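Local coordinates for protein calreticulin, putative,Calreticulin, putative (Trypanosoma cruzi, PDB 5HCF) that probably acts as a lectin-type chaperone, its globular domain built on a legume lectin fold with carbohydrate- and peptide-binding properties, at residues Thr1-Glu6 against Ile229-Lys234. Numbering follows the deposited sequence.
Sequences TVYFHE and IGDDLK
A classic beta bulge interrupts the antiparallel pairing of strand 2-6 with the end of strand 223-230, with Tyr3 and Phe4 both set against Ile229. Ile229 O takes two weak hydrogen bonds, from Tyr3 N at 2.7 Å and from Phe4 N at 3.2 Å, both well bent. In return Ile229 N donates an almost straight bond to Phe4 O at 3.0 Å, so Phe4 and Ile229 form a hydrogen-bonded antiparallel pair. Beyond the bulge Val2 pairs with Gly230 in a non-hydrogen-bonded position, and Asp231 N reaches Thr1 O at 3.0 Å, lying in the carbonyl plane. This pairing, in one of the two large antiparallel sheets of the legume lectin fold, ties the first residues of the chain to its last strand. On the face carrying Phe4 and Ile229, their CB atoms stand 4.4 Å apart and Phe58 of strand 50-62, in the facing sheet, meets the Phe4 ring edge-to-face. With Tyr3 CG anti to the carbonyl carbon and beside the backbone N (chi1 -53°), the ring extends past Gly230, CD2 lying 3.6 Å from Gly230 CA and OH 3.4 Å from Asp231 CB. The Tyr3 and Asp231 side chains cross at about a right angle, with ring and carboxylate planes 62° apart. Thr1 CG2 lies 3.6 Å from Asp232 CB, the two side chains side by side, while Asp232, the N-cap of helix 233-243, bonds Glu235 N through OD1.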
ATOM      1  N   THR A   1      -3.167  17.312  -9.759  1.00 55.22           N
ATOM      2  CA  THR A   1      -4.173  16.272  -9.581  1.00 54.12           C
ATOM      3  C   THR A   1      -3.475  14.946  -9.258  1.00 51.53           C
ATOM      4  O   THR A   1      -3.979  14.144  -8.469  1.00 48.75           O
ATOM      5  CB  THR A   1      -5.066  16.130 -10.826  1.00 57.76           C
ATOM      6  OG1 THR A   1      -5.555  17.422 -11.211  1.00 63.14           O
ATOM      7  CG2 THR A   1      -6.242  15.215 -10.540  1.00 55.12           C
ATOM      8  N   VAL A   2      -2.318  14.719  -9.875  1.00 50.79           N
ATOM      9  CA  VAL A   2      -1.487  13.568  -9.536  1.00 47.64           C
ATOM     10  C   VAL A   2      -0.258  14.094  -8.809  1.00 45.99           C
ATOM     11  O   VAL A   2       0.646  14.653  -9.427  1.00 46.56           O
ATOM     12  CB  VAL A   2      -1.051  12.755 -10.770  1.00 48.36           C
ATOM     13  CG1 VAL A   2      -0.011  11.709 -10.384  1.00 44.70           C
ATOM     14  CG2 VAL A   2      -2.248  12.098 -11.429  1.00 49.63           C
ATOM     15  N   TYR A   3      -0.222  13.904  -7.495  1.00 43.88           N
ATOM     16  CA  TYR A   3       0.840  14.481  -6.683  1.00 43.88           C
ATOM     17  C   TYR A   3       2.177  13.778  -6.853  1.00 45.37           C
ATOM     18  O   TYR A   3       3.236  14.374  -6.644  1.00 44.38           O
ATOM     19  CB  TYR A   3       0.459  14.447  -5.202  1.00 40.34           C
ATOM     20  CG  TYR A   3      -0.873  15.068  -4.857  1.00 41.96           C
ATOM     21  CD1 TYR A   3      -1.154  16.391  -5.177  1.00 45.10           C
ATOM     22  CD2 TYR A   3      -1.837  14.340  -4.164  1.00 41.51           C
ATOM     23  CE1 TYR A   3      -2.372  16.965  -4.838  1.00 46.27           C
ATOM     24  CE2 TYR A   3      -3.053  14.904  -3.819  1.00 41.89           C
ATOM     25  CZ  TYR A   3      -3.315  16.216  -4.156  1.00 45.29           C
ATOM     26  OH  TYR A   3      -4.528  16.771  -3.814  1.00 46.05           O
ATOM     27  N   PHE A   4       2.130  12.515  -7.255  1.00 47.82           N
ATOM     28  CA  PHE A   4       3.299  11.667  -7.118  1.00 49.23           C
ATOM     29  C   PHE A   4       3.153  10.382  -7.910  1.00 49.73           C
ATOM     30  O   PHE A   4       2.079   9.782  -7.946  1.00 51.70           O
ATOM     31  CB  PHE A   4       3.529  11.359  -5.634  1.00 46.87           C
ATOM     32  CG  PHE A   4       4.716  10.484  -5.365  1.00 46.67           C
ATOM     33  CD1 PHE A   4       5.984  11.033  -5.238  1.00 49.36           C
ATOM     34  CD2 PHE A   4       4.565   9.118  -5.218  1.00 43.65           C
ATOM     35  CE1 PHE A   4       7.080  10.229  -4.985  1.00 49.42           C
ATOM     36  CE2 PHE A   4       5.659   8.309  -4.965  1.00 43.75           C
ATOM     37  CZ  PHE A   4       6.916   8.865  -4.849  1.00 46.51           C
ATOM     38  N   HIS A   5       4.238   9.970  -8.552  1.00 48.77           N
ATOM     39  CA  HIS A   5       4.255   8.726  -9.305  1.00 47.76           C
ATOM     40  C   HIS A   5       5.659   8.133  -9.334  1.00 48.02           C
ATOM     41  O   HIS A   5       6.487   8.521 -10.154  1.00 49.32           O
ATOM     42  CB  HIS A   5       3.753   8.946 -10.733  1.00 48.62           C
ATOM     43  CG  HIS A   5       3.660   7.688 -11.539  1.00 48.73           C
ATOM     44  ND1 HIS A   5       3.420   7.687 -12.897  1.00 51.83           N
ATOM     45  CD2 HIS A   5       3.763   6.387 -11.178  1.00 47.59           C
ATOM     46  CE1 HIS A   5       3.387   6.444 -13.337  1.00 51.67           C
ATOM     47  NE2 HIS A   5       3.593   5.634 -12.313  1.00 49.47           N
ATOM     48  N   GLU A   6       5.918   7.187  -8.436  1.00 45.79           N
ATOM     49  CA  GLU A   6       7.200   6.492  -8.425  1.00 45.69           C
ATOM     50  C   GLU A   6       7.205   5.357  -9.443  1.00 46.83           C
ATOM     51  O   GLU A   6       6.476   4.377  -9.295  1.00 44.77           O
ATOM     52  CB  GLU A   6       7.511   5.948  -7.028  1.00 41.27           C
ATOM     53  CG  GLU A   6       8.874   5.296  -6.923  1.00 43.21           C
ATOM     54  CD  GLU A   6       9.992   6.232  -7.340  1.00 49.52           C
ATOM     55  OE1 GLU A   6      10.330   7.140  -6.552  1.00 51.51           O
ATOM     56  OE2 GLU A   6      10.530   6.065  -8.457  1.00 53.00           O
ATOM     57  N   ILE A 229      -0.089   8.668  -6.229  1.00 39.71           N
ATOM     58  CA  ILE A 229      -0.934   9.368  -5.272  1.00 40.95           C
ATOM     59  C   ILE A 229      -1.522  10.629  -5.904  1.00 43.19           C
ATOM     60  O   ILE A 229      -0.809  11.405  -6.546  1.00 44.89           O
ATOM     61  CB  ILE A 229      -0.154   9.727  -3.988  1.00 41.65           C
ATOM     62  CG1 ILE A 229       0.544   8.481  -3.434  1.00 40.24           C
ATOM     63  CG2 ILE A 229      -1.088  10.317  -2.937  1.00 41.76           C
ATOM     64  CD1 ILE A 229       1.363   8.731  -2.188  1.00 40.50           C
ATOM     65  N   GLY A 230      -2.827  10.821  -5.721  1.00 41.58           N
ATOM     66  CA  GLY A 230      -3.538  11.941  -6.310  1.00 41.77           C
ATOM     67  C   GLY A 230      -4.869  12.224  -5.630  1.00 42.36           C
ATOM     68  O   GLY A 230      -5.166  11.677  -4.567  1.00 42.17           O
ATOM     69  N   ASP A 231      -5.673  13.087  -6.239  1.00 44.36           N
ATOM     70  CA  ASP A 231      -6.966  13.454  -5.666  1.00 45.87           C
ATOM     71  C   ASP A 231      -8.135  13.120  -6.590  1.00 47.65           C
ATOM     72  O   ASP A 231      -9.269  13.520  -6.330  1.00 49.13           O
ATOM     73  CB  ASP A 231      -6.987  14.943  -5.305  1.00 47.90           C
ATOM     74  CG  ASP A 231      -6.776  15.846  -6.507  1.00 50.88           C
ATOM     75  OD1 ASP A 231      -6.678  15.335  -7.640  1.00 52.12           O
ATOM     76  OD2 ASP A 231      -6.690  17.076  -6.314  1.00 53.07           O
ATOM     77  N   ASP A 232      -7.849  12.406  -7.673  1.00 48.38           N
ATOM     78  CA  ASP A 232      -8.881  11.994  -8.616  1.00 51.00           C
ATOM     79  C   ASP A 232      -8.777  10.505  -8.916  1.00 52.47           C
ATOM     80  O   ASP A 232      -7.711  10.017  -9.290  1.00 55.14           O
ATOM     81  CB  ASP A 232      -8.780  12.798  -9.912  1.00 54.49           C
ATOM     82  CG  ASP A 232      -9.845  12.410 -10.917  1.00 58.33           C
ATOM     83  OD1 ASP A 232      -9.662  11.395 -11.622  1.00 59.12           O
ATOM     84  OD2 ASP A 232     -10.872  13.118 -10.995  1.00 61.12           O
ATOM     85  N   LEU A 233      -9.888   9.790  -8.768  1.00 51.30           N
ATOM     86  CA  LEU A 233      -9.880   8.332  -8.881  1.00 49.71           C
ATOM     87  C   LEU A 233      -9.723   7.831 -10.315  1.00 51.66           C
ATOM     88  O   LEU A 233      -8.913   6.937 -10.571  1.00 51.42           O
ATOM     89  CB  LEU A 233     -11.152   7.743  -8.273  1.00 48.77           C
ATOM     90  CG  LEU A 233     -11.256   6.220  -8.359  1.00 49.23           C
ATOM     91  CD1 LEU A 233     -10.060   5.563  -7.687  1.00 46.72           C
ATOM     92  CD2 LEU A 233     -12.550   5.742  -7.729  1.00 50.46           C
ATOM     93  N   LYS A 234     -10.513   8.374 -11.239  1.00 53.76           N
ATOM     94  CA  LYS A 234     -10.431   7.956 -12.638  1.00 55.72           C
ATOM     95  C   LYS A 234      -9.041   8.184 -13.206  1.00 53.78           C
ATOM     96  O   LYS A 234      -8.527   7.358 -13.958  1.00 54.73           O
ATOM     97  CB  LYS A 234     -11.463   8.685 -13.503  1.00 59.85           C
ATOM     98  CG  LYS A 234     -12.870   8.118 -13.399  1.00 61.48           C
ATOM     99  CD  LYS A 234     -13.906   9.098 -13.931  1.00 63.71           C
ATOM    100  CE  LYS A 234     -15.313   8.541 -13.795  1.00 63.16           C
ATOM    101  NZ  LYS A 234     -16.324   9.536 -14.241  1.00 65.05           N
TER